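PDB 7C7D: alpha-1,3-glucanase from Streptomyces thermodiastaticus, which hydrolyses alpha-1,3-glucan as a thermostable glycoside hydrolase of family GH87. Local coordinates for residues L83-S88 against D424-G429; K157-Y162 against P401-G406. All blocks are in the same frame, centred on the assembly; numbering follows the deposited sequence.

Interaction 1: residues L83-S88 against D424-G429. With CA (calcium ion), chain C.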
# COMPACT_ATOMS: atom_id res chain seq x y z
N LEU A 83 14.93 -9.88 -7.14
CA LEU A 83 15.18 -8.67 -6.37
C LEU A 83 14.71 -7.43 -7.11
O LEU A 83 14.08 -6.55 -6.51
CB LEU A 83 16.67 -8.58 -6.03
CG LEU A 83 17.11 -7.48 -5.06
CD1 LEU A 83 16.38 -7.58 -3.73
CD2 LEU A 83 18.62 -7.56 -4.85
N ALA A 84 15.01 -7.34 -8.41
CA ALA A 84 14.60 -6.15 -9.16
C ALA A 84 13.08 -6.02 -9.24
O ALA A 84 12.56 -4.89 -9.27
CB ALA A 84 15.20 -6.18 -10.56
N SER A 85 12.35 -7.14 -9.25
CA SER A 85 10.90 -7.06 -9.44
C SER A 85 10.22 -6.31 -8.30
O SER A 85 9.17 -5.70 -8.52
CB SER A 85 10.28 -8.45 -9.60
OG SER A 85 10.26 -9.17 -8.37
N GLU A 86 10.79 -6.36 -7.10
CA GLU A 86 10.20 -5.70 -5.95
C GLU A 86 10.71 -4.27 -5.76
O GLU A 86 10.29 -3.60 -4.82
CB GLU A 86 10.42 -6.50 -4.66
CG GLU A 86 9.53 -7.73 -4.52
CD GLU A 86 9.46 -8.26 -3.10
OE1 GLU A 86 10.18 -7.74 -2.23
OE2 GLU A 86 8.67 -9.20 -2.85
N ALA A 87 11.61 -3.80 -6.62
CA ALA A 87 12.10 -2.44 -6.51
C ALA A 87 11.13 -1.46 -7.17
O ALA A 87 10.52 -1.76 -8.20
CB ALA A 87 13.46 -2.32 -7.20
N SER A 88 10.98 -0.29 -6.56
CA SER A 88 10.30 0.83 -7.21
C SER A 88 10.95 1.07 -8.57
O SER A 88 12.17 1.16 -8.68
CB SER A 88 10.44 2.07 -6.33
OG SER A 88 9.64 3.13 -6.80
N ASP A 424 3.74 -0.40 -9.53
CA ASP A 424 4.64 -1.55 -9.36
C ASP A 424 4.01 -2.65 -8.50
O ASP A 424 4.42 -2.89 -7.36
CB ASP A 424 5.98 -1.10 -8.77
CG ASP A 424 6.80 -0.29 -9.74
OD1 ASP A 424 6.96 -0.73 -10.89
OD2 ASP A 424 7.27 0.80 -9.36
N THR A 425 3.03 -3.34 -9.08
CA THR A 425 2.44 -4.50 -8.43
C THR A 425 3.00 -5.80 -9.01
O THR A 425 3.69 -5.82 -10.03
CB THR A 425 0.91 -4.47 -8.48
OG1 THR A 425 0.47 -4.51 -9.85
CG2 THR A 425 0.37 -3.20 -7.83
N ASN A 426 2.66 -6.90 -8.35
CA ASN A 426 3.33 -8.16 -8.62
C ASN A 426 2.35 -9.31 -8.78
O ASN A 426 1.14 -9.09 -8.88
CB ASN A 426 4.34 -8.43 -7.51
CG ASN A 426 5.48 -7.45 -7.56
OD1 ASN A 426 6.28 -7.48 -8.49
ND2 ASN A 426 5.56 -6.56 -6.57
N ALA A 427 2.87 -10.54 -8.81
CA ALA A 427 2.04 -11.69 -9.09
C ALA A 427 0.92 -11.80 -8.06
O ALA A 427 1.09 -11.46 -6.88
CB ALA A 427 2.88 -12.96 -9.07
N LEU A 428 -0.22 -12.26 -8.53
CA LEU A 428 -1.43 -12.60 -7.79
C LEU A 428 -2.40 -11.42 -7.71
O LEU A 428 -3.48 -11.58 -7.14
CB LEU A 428 -1.21 -13.21 -6.39
CG LEU A 428 -0.30 -14.44 -6.36
CD1 LEU A 428 -0.13 -14.96 -4.94
CD2 LEU A 428 -0.84 -15.54 -7.26
N GLY A 429 -2.06 -10.27 -8.29
CA GLY A 429 -2.97 -9.14 -8.25
C GLY A 429 -2.89 -8.18 -9.41
O GLY A 429 -2.22 -8.43 -10.41
CA CA C . 14.20 2.10 -7.83
O HOH W 1 6.99 2.52 -7.27
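Asp424 turns its carboxylate to the backbone of Ser88, with OD2 3.7 Å from Ser88 CA, while the serine CB points away from the loop that bears the aspartate. The hydroxyl therefore comes no nearer than 4.2 Å from Ser88 OG to Asp424 OD2, and one water spans the interval: it donates both of its hydrogens, one to Ser88 OG at 2.8 Å and one to Asp424 OD2 at 2.7 Å. The other carboxylate oxygen, OD1, has salt bridges to Arg90 and Arg459. On its main-chain side the serine faces the metal, Ser88 O binding the calcium ion at 2.4 Å in a site completed by Glu63, Glu65, Gln91 and Asp191. The contact thus runs from a calcium-binding loop of the N-terminal beta-sandwich domain to a loop between strands 415-423 and 432-435 of the parallel beta-helix. Further along, the Asn426 side chain, its CG beside the backbone N (chi1 -68°), brings OD1 to 3.4 Å from Ser85 O. Both are acceptors, so this is proximity without bonding; the same amide is gripped through ND2, which bonds to Gln400 OE1 and Pro401 O. Without the amide, as with an alanine here, Gln400 OE1 and Pro401 O would probably lose this donor and a gap would be likely to open beside Ser85 O.

Interaction 2: residues K157-Y162 against P401-G406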
# COMPACT_ATOMS: atom_id res chain seq x y z
N LYS A 157 5.95 -16.80 -3.92
CA LYS A 157 7.36 -17.13 -3.72
C LYS A 157 7.89 -16.27 -2.58
O LYS A 157 7.22 -15.34 -2.12
CB LYS A 157 8.17 -16.86 -5.00
CG LYS A 157 7.80 -17.78 -6.15
CD LYS A 157 8.70 -17.53 -7.36
CE LYS A 157 8.48 -18.60 -8.42
NZ LYS A 157 7.18 -18.42 -9.12
N THR A 158 9.09 -16.60 -2.10
CA THR A 158 9.75 -15.76 -1.11
C THR A 158 9.72 -14.32 -1.58
O THR A 158 9.93 -14.03 -2.77
CB THR A 158 11.21 -16.18 -0.91
OG1 THR A 158 11.28 -17.58 -0.67
CG2 THR A 158 11.81 -15.43 0.28
N HIS A 159 9.43 -13.41 -0.66
CA HIS A 159 9.16 -12.04 -1.06
C HIS A 159 9.59 -11.10 0.07
O HIS A 159 10.21 -11.52 1.04
CB HIS A 159 7.69 -11.86 -1.48
CG HIS A 159 6.70 -12.30 -0.44
ND1 HIS A 159 6.30 -13.61 -0.31
CD2 HIS A 159 6.03 -11.60 0.50
CE1 HIS A 159 5.41 -13.70 0.68
NE2 HIS A 159 5.23 -12.49 1.18
N HIS A 160 9.27 -9.82 -0.09
CA HIS A 160 9.53 -8.83 0.95
C HIS A 160 11.04 -8.62 1.15
O HIS A 160 11.55 -8.68 2.27
CB HIS A 160 8.84 -9.23 2.26
CG HIS A 160 8.41 -8.09 3.12
ND1 HIS A 160 7.34 -7.27 2.81
CD2 HIS A 160 8.87 -7.66 4.32
CE1 HIS A 160 7.18 -6.38 3.77
NE2 HIS A 160 8.09 -6.60 4.70
N PHE A 161 11.75 -8.41 0.04
CA PHE A 161 13.21 -8.32 0.08
C PHE A 161 13.70 -6.98 0.63
O PHE A 161 14.83 -6.90 1.12
CB PHE A 161 13.79 -8.49 -1.32
CG PHE A 161 13.29 -9.71 -2.03
CD1 PHE A 161 13.32 -10.95 -1.42
CD2 PHE A 161 12.80 -9.61 -3.32
CE1 PHE A 161 12.87 -12.07 -2.08
CE2 PHE A 161 12.33 -10.72 -3.98
CZ PHE A 161 12.37 -11.96 -3.36
N TYR A 162 12.90 -5.93 0.50
CA TYR A 162 13.32 -4.59 0.85
C TYR A 162 12.81 -4.21 2.23
O TYR A 162 12.06 -4.95 2.87
CB TYR A 162 12.85 -3.57 -0.22
CG TYR A 162 13.53 -3.78 -1.56
CD1 TYR A 162 13.06 -4.72 -2.46
CD2 TYR A 162 14.66 -3.04 -1.92
CE1 TYR A 162 13.68 -4.93 -3.68
CE2 TYR A 162 15.31 -3.25 -3.12
CZ TYR A 162 14.81 -4.19 -4.00
OH TYR A 162 15.45 -4.40 -5.20
N PRO A 401 3.27 -3.47 -3.38
CA PRO A 401 2.76 -4.61 -2.61
C PRO A 401 3.41 -5.87 -3.15
O PRO A 401 3.53 -6.05 -4.37
CB PRO A 401 1.25 -4.57 -2.89
CG PRO A 401 1.14 -3.96 -4.26
CD PRO A 401 2.28 -2.97 -4.36
N ASN A 402 3.88 -6.75 -2.25
CA ASN A 402 4.74 -7.85 -2.68
C ASN A 402 3.97 -8.87 -3.51
O ASN A 402 4.56 -9.56 -4.36
CB ASN A 402 5.27 -8.66 -1.50
CG ASN A 402 6.06 -7.85 -0.49
OD1 ASN A 402 6.08 -8.22 0.69
ND2 ASN A 402 6.72 -6.78 -0.91
N LEU A 403 2.69 -9.05 -3.21
CA LEU A 403 1.80 -9.94 -3.93
C LEU A 403 0.41 -9.33 -3.82
O LEU A 403 0.16 -8.46 -2.99
CB LEU A 403 1.88 -11.37 -3.36
CG LEU A 403 1.59 -11.57 -1.88
CD1 LEU A 403 0.12 -11.87 -1.64
CD2 LEU A 403 2.48 -12.68 -1.30
N ALA A 404 -0.49 -9.80 -4.68
CA ALA A 404 -1.86 -9.30 -4.70
C ALA A 404 -1.94 -7.84 -5.13
O ALA A 404 -1.09 -7.36 -5.90
CB ALA A 404 -2.60 -9.60 -3.39
N ASN A 405 -2.95 -7.12 -4.68
CA ASN A 405 -3.37 -5.90 -5.36
C ASN A 405 -2.86 -4.63 -4.68
O ASN A 405 -2.53 -4.62 -3.50
CB ASN A 405 -4.89 -5.88 -5.42
CG ASN A 405 -5.46 -7.15 -6.00
OD1 ASN A 405 -5.42 -7.37 -7.21
ND2 ASN A 405 -5.98 -8.02 -5.14
N GLY A 406 -2.85 -3.54 -5.45
CA GLY A 406 -2.68 -2.24 -4.83
C GLY A 406 -3.87 -1.88 -3.97
O GLY A 406 -3.75 -1.63 -2.77
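The two backbones come nearest at His160 and Asn402, whose CA atoms stand 6.1 Å apart; neither segment is regular helix or strand, and the hydrogen bond between them joins two side chains. His160 ND1 donates to Asn402 OD1 over 2.6 Å with an N-H...O angle of 153°. The oxygen lies nearly in the imidazole plane and accepts the N-H on a lone pair in its own carbonyl plane, yet the ring and the amide are turned 76° apart, so the two flat groups meet steeply rather than stacking. The opposite end of the amide is also held, Asn402 ND2 bonding to Asn373 OD1, which fixes which end of the group faces the histidine.

The same oxygen approaches a second ring, at its edge: Asn402 OD1 is 3.4 Å from His159 CD2, and Asn402 CB packs against that carbon at 3.6 Å. This imidazole is pinned in its own segment by a nearly straight bond, His159 ND1 to Lys157 O at 2.7 Å, with the acceptor in the ring plane. Its CG sits between the backbone N and the carbonyl carbon (chi1 55°), and the ring presents a face to Leu403, whose CD2 makes a CH-pi contact 3.8 Å from the centroid of the His159 ring.

Around this buried junction, Glu86 accepts from the backbone N of His160 and of Phe161, and His159 and His160 pair by backbone bonds with Val148 and Tyr147. Segment 157-162 leads from strand 133-142 into strand 163-169 of the N-terminal domain, whereas 401-406 links strands 397-399 and 407-410 of the beta-helix, where Asn402 and Ala404 bond through their backbones to Gln374 and Ala427 in loops of that domain.

Overall arrangement
Both contacts are largely buried and join the same two domains, the N-terminal beta-sandwich and the parallel beta-helix, with centres about 6 Å apart. Their chemistry differs: interaction 1 works through water and the neighbourhood of a metal, whereas interaction 2 has a direct side-chain hydrogen bond and an aliphatic-aromatic contact, with its asparagine side chain about 14 Å from the calcium. The segments also meet within each domain. On the sandwich side, Glu86 is the residue of 83-88 shared with interaction 2, and Leu83 O lies 2.9 Å from Tyr162 OH, a probable hydrogen bond; on the beta-helix side, 401-406 and 424-429 are bonded to each other, and Gly429 CA makes a packing contact with Asn405 OD1 at 3.2 Å.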